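Local coordinates for D-3-phosphoglycerate dehydrogenase oxidoreductase protein (Ralstonia solanacearum, PDB 3GG9) that probably oxidises D-3-phosphoglycerate with NAD, as a member of the D-isomer specific 2-hydroxyacid dehydrogenase family, at residues Q123-Q128 and P270-I275; S141-T146 and P150-G155; L114-V119 and A176-A181. All blocks are in the same frame, centred on the assembly; numbering follows the deposited sequence.

Contact 1. Residues Q123-Q128 and P270-I275; sequences QRRIPQ and PGMAAI
Arg-125 and Met-272 meet where a helix-to-helix joint lies against a strand next to the edge of the parallel sheet of the Rossmann-type NAD-binding domain. Arg-125 follows helix 109-123 in a Schellman motif, with a positive phi of 55°, and is also the N-cap of helix 126-134. The chain thus turns from one helix into the next within a few residues, and Pro-127 suits the first turn of the new helix, where no amide hydrogen is needed.

The side chain of Met-272 leaves strand 272-275 toward this joint. It runs out extended through SD and bends only at its last torsion (chi3 -65°), which lays the methyl group over one face of the Arg-125 guanidinium. CE stands 3.7 Å above that plane, toward the rim of the group, and is 3.9 Å from Arg-125 CZ. The sulphur comes beside the amino nitrogen, with Met-272 SD 3.6 Å from Arg-125 NH2. This is van der Waals packing; a flexible, polarisable thioether is well suited to lie against a flat cation.

The guanidinium's polar needs are met elsewhere: NH2 bonds to Ala-122 O and NH1 to Phe-152 O, while the Phe-152 ring makes a cation-pi contact with it. Arg-125 therefore joins the end of the preceding helix to the later loop, with its rotation restrained and a face presented to the methionine. The strand beneath is itself held between strands 246-249 and 295-297.

Gln-128, in the first turn of the new helix, approaches the thioether from the opposite direction. Its amide nitrogen is hydrogen-bonded to Glu-293 O, and the methyl group of Met-272 touches that same nitrogen, with CE 4.1 Å from Gln-128 NE2.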
loop_
_atom_site.group_PDB
_atom_site.type_symbol
_atom_site.label_atom_id
_atom_site.label_comp_id
_atom_site.label_asym_id
_atom_site.label_seq_id
_atom_site.Cartn_x
_atom_site.Cartn_y
_atom_site.Cartn_z
ATOM N N GLN A 123 -4.755 -0.695 -6.082
ATOM C CA GLN A 123 -4.645 -1.654 -7.196
ATOM C C GLN A 123 -4.611 -3.113 -6.741
ATOM O O GLN A 123 -4.930 -4.018 -7.520
ATOM C CB GLN A 123 -3.404 -1.363 -8.074
ATOM C CG GLN A 123 -3.533 -0.118 -8.976
ATOM C CD GLN A 123 -4.784 -0.150 -9.895
ATOM O OE1 GLN A 123 -5.922 -0.040 -9.430
ATOM N NE2 GLN A 123 -4.561 -0.301 -11.190
ATOM N N ARG A 124 -4.201 -3.348 -5.493
ATOM C CA ARG A 124 -4.169 -4.715 -4.985
ATOM C C ARG A 124 -5.300 -5.008 -4.023
ATOM O O ARG A 124 -5.336 -6.094 -3.414
ATOM C CB ARG A 124 -2.824 -5.080 -4.351
ATOM C CG ARG A 124 -1.652 -5.236 -5.387
ATOM C CD ARG A 124 -2.000 -6.181 -6.574
ATOM N NE ARG A 124 -1.851 -7.605 -6.240
ATOM C CZ ARG A 124 -0.780 -8.347 -6.515
ATOM N NH1 ARG A 124 0.279 -7.811 -7.124
ATOM N NH2 ARG A 124 -0.773 -9.629 -6.158
ATOM N N ARG A 125 -6.187 -4.033 -3.879
ATOM C CA ARG A 125 -7.404 -4.143 -3.022
ATOM C C ARG A 125 -7.083 -4.521 -1.586
ATOM O O ARG A 125 -7.825 -5.245 -0.924
ATOM C CB ARG A 125 -8.451 -5.068 -3.658
ATOM C CG ARG A 125 -9.041 -4.526 -4.964
ATOM C CD ARG A 125 -8.210 -4.892 -6.206
ATOM N NE ARG A 125 -8.914 -4.620 -7.460
ATOM C CZ ARG A 125 -8.858 -3.480 -8.151
ATOM N NH1 ARG A 125 -9.527 -3.382 -9.284
ATOM N NH2 ARG A 125 -8.127 -2.447 -7.748
ATOM N N ILE A 126 -5.953 -4.012 -1.107
ATOM C CA ILE A 126 -5.479 -4.346 0.216
ATOM C C ILE A 126 -6.459 -4.047 1.382
ATOM O O ILE A 126 -6.712 -4.961 2.142
ATOM C CB ILE A 126 -4.068 -3.822 0.461
ATOM C CG1 ILE A 126 -3.141 -4.497 -0.546
ATOM C CG2 ILE A 126 -3.652 -4.041 1.919
ATOM C CD1 ILE A 126 -1.704 -4.149 -0.347
ATOM N N PRO A 127 -7.012 -2.807 1.501
ATOM C CA PRO A 127 -7.962 -2.584 2.599
ATOM C C PRO A 127 -9.147 -3.560 2.564
ATOM O O PRO A 127 -9.517 -4.116 3.607
ATOM C CB PRO A 127 -8.441 -1.145 2.358
ATOM C CG PRO A 127 -7.322 -0.506 1.644
ATOM C CD PRO A 127 -6.818 -1.565 0.715
ATOM N N GLN A 128 -9.702 -3.783 1.374
ATOM C CA GLN A 128 -10.837 -4.693 1.190
ATOM C C GLN A 128 -10.532 -6.154 1.566
ATOM O O GLN A 128 -11.312 -6.791 2.259
ATOM C CB GLN A 128 -11.383 -4.616 -0.240
ATOM C CG GLN A 128 -11.868 -3.221 -0.676
ATOM C CD GLN A 128 -10.796 -2.401 -1.392
ATOM O OE1 GLN A 128 -9.587 -2.586 -1.175
ATOM N NE2 GLN A 128 -11.237 -1.502 -2.263
ATOM N N PRO A 270 -14.358 6.628 -13.330
ATOM C CA PRO A 270 -13.404 5.516 -13.232
ATOM C C PRO A 270 -13.999 4.363 -12.411
ATOM O O PRO A 270 -15.063 4.527 -11.826
ATOM C CB PRO A 270 -12.226 6.145 -12.491
ATOM C CG PRO A 270 -12.858 7.183 -11.614
ATOM C CD PRO A 270 -13.950 7.775 -12.494
ATOM N N GLY A 271 -13.322 3.223 -12.372
ATOM C CA GLY A 271 -13.788 2.070 -11.602
ATOM C C GLY A 271 -13.494 2.177 -10.112
ATOM O O GLY A 271 -14.195 1.589 -9.274
ATOM N N MET A 272 -12.446 2.921 -9.775
ATOM C CA MET A 272 -12.011 3.006 -8.384
ATOM C C MET A 272 -11.352 4.345 -8.105
ATOM O O MET A 272 -10.811 4.991 -9.010
ATOM C CB MET A 272 -11.062 1.839 -8.044
ATOM C CG MET A 272 -10.679 1.709 -6.528
ATOM S SD MET A 272 -9.833 0.196 -5.984
ATOM C CE MET A 272 -11.181 -0.957 -6.321
ATOM N N ALA A 273 -11.451 4.779 -6.857
ATOM C CA ALA A 273 -10.714 5.929 -6.397
ATOM C C ALA A 273 -9.944 5.675 -5.094
ATOM O O ALA A 273 -10.303 4.809 -4.296
ATOM C CB ALA A 273 -11.610 7.119 -6.278
ATOM N N ALA A 274 -8.865 6.429 -4.908
ATOM C CA ALA A 274 -8.169 6.454 -3.631
ATOM C C ALA A 274 -7.920 7.925 -3.295
ATOM O O ALA A 274 -7.339 8.664 -4.090
ATOM C CB ALA A 274 -6.854 5.646 -3.696
ATOM N N ILE A 275 -8.437 8.375 -2.156
ATOM C CA ILE A 275 -8.362 9.799 -1.814
ATOM C C ILE A 275 -7.855 10.006 -0.385
ATOM O O ILE A 275 -8.099 9.191 0.507
ATOM C CB ILE A 275 -9.700 10.583 -2.076
ATOM C CG1 ILE A 275 -10.829 10.101 -1.170
ATOM C CG2 ILE A 275 -10.153 10.553 -3.575
ATOM C CD1 ILE A 275 -11.101 11.041 -0.087
#

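Contact 2. Residues S141-T146 and P150-G155; sequences SGLKST and PNFGIG
This is a short-range loop-to-loop contact: Ser-141, Gly-142 and Leu-143 pack on Phe-152 and Gly-153, two parts of the long connection between helix 126-134 and strand 162-166. Neither side has regular secondary structure. The chain passes closest at Leu-143 and Gly-153, whose CA atoms are 4.8 Å apart.

Gly-153 is met on one side by both Leu-143 and the Gly-142 carbonyl. Leu-143 CB lies 3.8 Å from Gly-153 CA, and Gly-142 O approaches the same CA, also at 3.8 Å. Lacking a side chain, Gly-153 lets both lie directly against its CA. Gly-142 has a positive phi (69°) of the kind glycine adopts most easily.

A polar link is modelled from Ser-141 OG to Gly-153 O. Its chi1 of 53° sets the hydroxyl between the backbone N and the carbonyl carbon, aimed across the gap. At 2.4 Å from Ser-141 OG to Gly-153 O the bond is very short, and its modelled geometry is doubtful.

Beyond the glycine, Phe-152 CB rests 3.9 Å from Leu-143 O, while Leu-143 CB meets the ring obliquely, 4.4 Å from Phe-152 CD2. Both side chains also touch Met-272 of the central sheet, which places their apolar surface against the domain body. Gln-12 OE1 of the second subunit is also hydrogen-bonded to Ser-141 OG, and Asn-151 bonds to Ala-14 of that subunit.

The later segment owes its bend to a type I beta turn from Asn-151 to Ile-154, closed by Ile-154 N to Asn-151 O at 3.1 Å.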
loop_
_atom_site.group_PDB
_atom_site.type_symbol
_atom_site.label_atom_id
_atom_site.label_comp_id
_atom_site.label_asym_id
_atom_site.label_seq_id
_atom_site.Cartn_x
_atom_site.Cartn_y
_atom_site.Cartn_z
ATOM N N SER A 141 -12.590 -9.692 -1.730
ATOM C CA SER A 141 -12.389 -8.247 -1.704
ATOM C C SER A 141 -13.660 -7.487 -2.054
ATOM O O SER A 141 -13.627 -6.263 -2.196
ATOM C CB SER A 141 -11.287 -7.865 -2.685
ATOM O OG SER A 141 -11.572 -8.405 -3.973
ATOM N N GLY A 142 -14.775 -8.207 -2.206
ATOM C CA GLY A 142 -16.012 -7.612 -2.730
ATOM C C GLY A 142 -15.864 -7.248 -4.199
ATOM O O GLY A 142 -15.265 -8.006 -4.979
ATOM N N LEU A 143 -16.422 -6.100 -4.581
ATOM C CA LEU A 143 -16.284 -5.526 -5.939
ATOM C C LEU A 143 -16.814 -6.435 -7.068
ATOM O O LEU A 143 -16.346 -6.374 -8.215
ATOM C CB LEU A 143 -14.824 -5.069 -6.207
ATOM C CG LEU A 143 -14.242 -4.074 -5.188
ATOM C CD1 LEU A 143 -12.724 -4.139 -5.149
ATOM C CD2 LEU A 143 -14.690 -2.664 -5.500
ATOM N N LYS A 144 -17.813 -7.251 -6.732
ATOM C CA LYS A 144 -18.354 -8.226 -7.685
ATOM C C LYS A 144 -19.737 -7.864 -8.228
ATOM O O LYS A 144 -20.440 -8.714 -8.779
ATOM C CB LYS A 144 -18.310 -9.654 -7.117
ATOM C CG LYS A 144 -18.874 -9.837 -5.723
ATOM C CD LYS A 144 -18.672 -11.280 -5.267
ATOM C CE LYS A 144 -19.086 -11.485 -3.815
ATOM N NZ LYS A 144 -20.570 -11.468 -3.638
ATOM N N SER A 145 -20.101 -6.591 -8.084
ATOM C CA SER A 145 -21.342 -6.043 -8.625
ATOM C C SER A 145 -21.403 -6.143 -10.149
ATOM O O SER A 145 -20.367 -6.108 -10.822
ATOM C CB SER A 145 -21.516 -4.592 -8.175
ATOM O OG SER A 145 -22.352 -3.879 -9.067
ATOM N N THR A 146 -22.623 -6.275 -10.676
ATOM C CA THR A 146 -22.876 -6.405 -12.122
ATOM C C THR A 146 -22.518 -5.148 -12.919
ATOM O O THR A 146 -22.228 -5.232 -14.111
ATOM C CB THR A 146 -24.352 -6.799 -12.427
ATOM O OG1 THR A 146 -25.242 -6.095 -11.544
ATOM C CG2 THR A 146 -24.556 -8.303 -12.256
ATOM N N PRO A 150 -15.614 -7.436 -15.069
ATOM C CA PRO A 150 -15.324 -8.821 -14.672
ATOM C C PRO A 150 -13.978 -8.944 -13.946
ATOM O O PRO A 150 -12.971 -8.385 -14.401
ATOM C CB PRO A 150 -15.285 -9.574 -16.014
ATOM C CG PRO A 150 -15.105 -8.510 -17.060
ATOM C CD PRO A 150 -15.825 -7.323 -16.527
ATOM N N ASN A 151 -13.990 -9.649 -12.813
ATOM C CA ASN A 151 -12.801 -9.868 -11.975
ATOM C C ASN A 151 -12.213 -8.578 -11.407
ATOM O O ASN A 151 -11.007 -8.493 -11.173
ATOM C CB ASN A 151 -11.700 -10.645 -12.726
ATOM C CG ASN A 151 -11.998 -12.126 -12.855
ATOM O OD1 ASN A 151 -12.947 -12.646 -12.263
ATOM N ND2 ASN A 151 -11.188 -12.812 -13.649
ATOM N N PHE A 152 -13.064 -7.578 -11.188
ATOM C CA PHE A 152 -12.602 -6.286 -10.694
ATOM C C PHE A 152 -12.114 -6.389 -9.251
ATOM O O PHE A 152 -11.326 -5.558 -8.790
ATOM C CB PHE A 152 -13.686 -5.210 -10.847
ATOM C CG PHE A 152 -13.163 -3.802 -10.747
ATOM C CD1 PHE A 152 -12.079 -3.384 -11.523
ATOM C CD2 PHE A 152 -13.740 -2.905 -9.869
ATOM C CE1 PHE A 152 -11.590 -2.079 -11.421
ATOM C CE2 PHE A 152 -13.264 -1.603 -9.761
ATOM C CZ PHE A 152 -12.186 -1.186 -10.538
ATOM N N GLY A 153 -12.559 -7.431 -8.552
ATOM C CA GLY A 153 -12.177 -7.674 -7.160
ATOM C C GLY A 153 -10.752 -8.201 -7.032
ATOM O O GLY A 153 -10.177 -8.209 -5.949
ATOM N N ILE A 154 -10.168 -8.628 -8.145
ATOM C CA ILE A 154 -8.815 -9.195 -8.187
ATOM C C ILE A 154 -7.760 -8.104 -8.381
ATOM O O ILE A 154 -8.034 -7.110 -9.039
ATOM C CB ILE A 154 -8.739 -10.345 -9.271
ATOM C CG1 ILE A 154 -8.516 -11.697 -8.605
ATOM C CG2 ILE A 154 -7.668 -10.149 -10.318
ATOM C CD1 ILE A 154 -9.770 -12.288 -8.051
ATOM N N GLY A 155 -6.560 -8.303 -7.837
ATOM C CA GLY A 155 -5.469 -7.354 -8.001
ATOM C C GLY A 155 -5.043 -7.081 -9.434
ATOM O O GLY A 155 -5.310 -7.875 -10.346
#

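Contact 3. Residues L114-V119 and A176-A181; sequences LTWALV and AGYGRA
Tyr-178 CB sits squarely over the indole of Trp-116, 3.8 Å from the centroid of the six-membered ring and only 12° off its normal, a CH-pi contact. The phenol ring beyond it turns its edge toward the same indole. The two form an offset edge-to-face pair, with the tyrosine ring and the five-membered ring of the tryptophan 5.5 Å apart between centroids and their planes at 62°. At the far end of the indole, which lies directly on the helix backbone, Trp-116 CH2 comes 3.5 Å from Gly-179 CA.

Trp-116 can span the gap because its CG is anti to the backbone N (chi1 -153°), carrying the indole away from helix 109-123 and across to helix 170-181. Near its own backbone, Val-119 CB lies over the opposite face of the indole, offset toward the rim, so Tyr-178 and Val-119 hold the ring plane between them.

Helix 170-181 follows strand 162-166 of the Rossmann-type NAD-binding domain, probably after its glycine-rich turn (Gly-167, Gly-169, Gly-172), and helix 109-123 packs against it. Further out, the aromatic group reaches the dimer interface: the ring of Phe-182 of the second subunit stacks on Tyr-178 and also meets Trp-116, while Phe-182 of the same chain adds another ring against the tryptophan.

No hydrogen bond crosses between the two helices. Their attachment rests on dispersion and on the weak electrostatics of C-H groups over an electron-rich face, which favour large flat rings packed on a helix surface where Tyr-178 is flanked by glycines.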
loop_
_atom_site.group_PDB
_atom_site.type_symbol
_atom_site.label_atom_id
_atom_site.label_comp_id
_atom_site.label_asym_id
_atom_site.label_seq_id
_atom_site.Cartn_x
_atom_site.Cartn_y
_atom_site.Cartn_z
ATOM N N LEU A 114 3.149 8.592 0.211
ATOM C CA LEU A 114 1.759 8.290 0.613
ATOM C C LEU A 114 0.870 8.073 -0.613
ATOM O O LEU A 114 0.039 7.155 -0.627
ATOM C CB LEU A 114 1.224 9.409 1.479
ATOM C CG LEU A 114 -0.108 9.119 2.206
ATOM C CD1 LEU A 114 -1.347 9.505 1.350
ATOM C CD2 LEU A 114 -0.198 7.643 2.691
ATOM N N THR A 115 0.994 8.949 -1.605
ATOM C CA THR A 115 0.341 8.752 -2.910
ATOM C C THR A 115 0.552 7.353 -3.488
ATOM O O THR A 115 -0.389 6.695 -3.927
ATOM C CB THR A 115 0.804 9.828 -3.945
ATOM O OG1 THR A 115 0.529 11.121 -3.413
ATOM C CG2 THR A 115 0.079 9.658 -5.277
ATOM N N TRP A 116 1.793 6.893 -3.470
ATOM C CA TRP A 116 2.127 5.581 -4.008
ATOM C C TRP A 116 1.623 4.438 -3.158
ATOM O O TRP A 116 1.251 3.403 -3.688
ATOM C CB TRP A 116 3.656 5.428 -4.192
ATOM C CG TRP A 116 3.908 4.445 -5.284
ATOM C CD1 TRP A 116 4.343 3.166 -5.152
ATOM C CD2 TRP A 116 3.637 4.639 -6.680
ATOM N NE1 TRP A 116 4.410 2.553 -6.400
ATOM C CE2 TRP A 116 3.977 3.445 -7.346
ATOM C CE3 TRP A 116 3.160 5.723 -7.433
ATOM C CZ2 TRP A 116 3.840 3.296 -8.733
ATOM C CZ3 TRP A 116 3.019 5.575 -8.807
ATOM C CH2 TRP A 116 3.364 4.380 -9.443
ATOM N N ALA A 117 1.604 4.634 -1.847
ATOM C CA ALA A 117 1.080 3.644 -0.916
ATOM C C ALA A 117 -0.390 3.415 -1.247
ATOM O O ALA A 117 -0.858 2.286 -1.254
ATOM C CB ALA A 117 1.244 4.159 0.543
ATOM N N LEU A 118 -1.090 4.495 -1.570
ATOM C CA LEU A 118 -2.512 4.413 -1.971
ATOM C C LEU A 118 -2.739 3.779 -3.341
ATOM O O LEU A 118 -3.678 3.031 -3.513
ATOM C CB LEU A 118 -3.156 5.796 -1.934
ATOM C CG LEU A 118 -3.522 6.359 -0.566
ATOM C CD1 LEU A 118 -4.079 7.759 -0.744
ATOM C CD2 LEU A 118 -4.543 5.450 0.117
ATOM N N VAL A 119 -1.893 4.107 -4.319
ATOM C CA VAL A 119 -1.866 3.431 -5.625
ATOM C C VAL A 119 -1.760 1.925 -5.477
ATOM O O VAL A 119 -2.570 1.208 -6.038
ATOM C CB VAL A 119 -0.666 3.930 -6.572
ATOM C CG1 VAL A 119 -0.575 3.068 -7.787
ATOM C CG2 VAL A 119 -0.891 5.360 -6.976
ATOM N N ALA A 176 5.861 10.397 -10.582
ATOM C CA ALA A 176 6.245 9.996 -11.937
ATOM C C ALA A 176 7.470 9.040 -11.948
ATOM O O ALA A 176 7.496 8.054 -12.716
ATOM C CB ALA A 176 6.491 11.231 -12.831
ATOM N N GLY A 177 8.462 9.338 -11.107
ATOM C CA GLY A 177 9.648 8.495 -10.931
ATOM C C GLY A 177 9.326 7.092 -10.411
ATOM O O GLY A 177 9.870 6.096 -10.890
ATOM N N TYR A 178 8.435 7.008 -9.424
ATOM C CA TYR A 178 7.975 5.716 -8.911
ATOM C C TYR A 178 7.333 4.870 -10.008
ATOM O O TYR A 178 7.564 3.643 -10.102
ATOM C CB TYR A 178 6.976 5.916 -7.758
ATOM C CG TYR A 178 7.503 6.684 -6.563
ATOM C CD1 TYR A 178 6.644 7.413 -5.763
ATOM C CD2 TYR A 178 8.873 6.656 -6.209
ATOM C CE1 TYR A 178 7.105 8.114 -4.639
ATOM C CE2 TYR A 178 9.341 7.368 -5.104
ATOM C CZ TYR A 178 8.449 8.088 -4.320
ATOM O OH TYR A 178 8.898 8.787 -3.217
ATOM N N GLY A 179 6.493 5.519 -10.810
ATOM C CA GLY A 179 5.827 4.878 -11.940
ATOM C C GLY A 179 6.833 4.259 -12.885
ATOM O O GLY A 179 6.706 3.095 -13.230
ATOM N N ARG A 180 7.840 5.048 -13.266
ATOM C CA ARG A 180 8.909 4.585 -14.151
ATOM C C ARG A 180 9.654 3.384 -13.554
ATOM O O ARG A 180 9.931 2.403 -14.258
ATOM C CB ARG A 180 9.888 5.725 -14.458
ATOM C CG ARG A 180 10.783 5.455 -15.666
ATOM C CD ARG A 180 10.364 6.254 -16.903
ATOM N NE ARG A 180 9.059 5.863 -17.444
ATOM C CZ ARG A 180 8.499 6.402 -18.525
ATOM N NH1 ARG A 180 9.127 7.356 -19.202
ATOM N NH2 ARG A 180 7.306 5.991 -18.937
ATOM N N ALA A 181 9.961 3.447 -12.259
ATOM C CA ALA A 181 10.659 2.340 -11.601
ATOM C C ALA A 181 9.804 1.083 -11.471
ATOM O O ALA A 181 10.332 -0.011 -11.374
ATOM C CB ALA A 181 11.178 2.759 -10.267
#

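Overall arrangement
From the N terminus, the chain reaches the first helix of contact 3, residues 114-119, and runs straight on into 123-128 of contact 1. The following loop folds back on itself in contact 2, whose short loop is enclosed by the long ones of both contact 1 and contact 3. Contact 3 closes at 176-181, and contact 1 only at 270-275, so those two cross. Contact 3 ties helix 109-123 to helix 170-181, contact 1 ties the next helix joint to the central sheet, and contact 2 shapes the loop beside it. Ala-274 packs on Leu-118 where contacts 1 and 3 meet. All three contacts touch the second subunit.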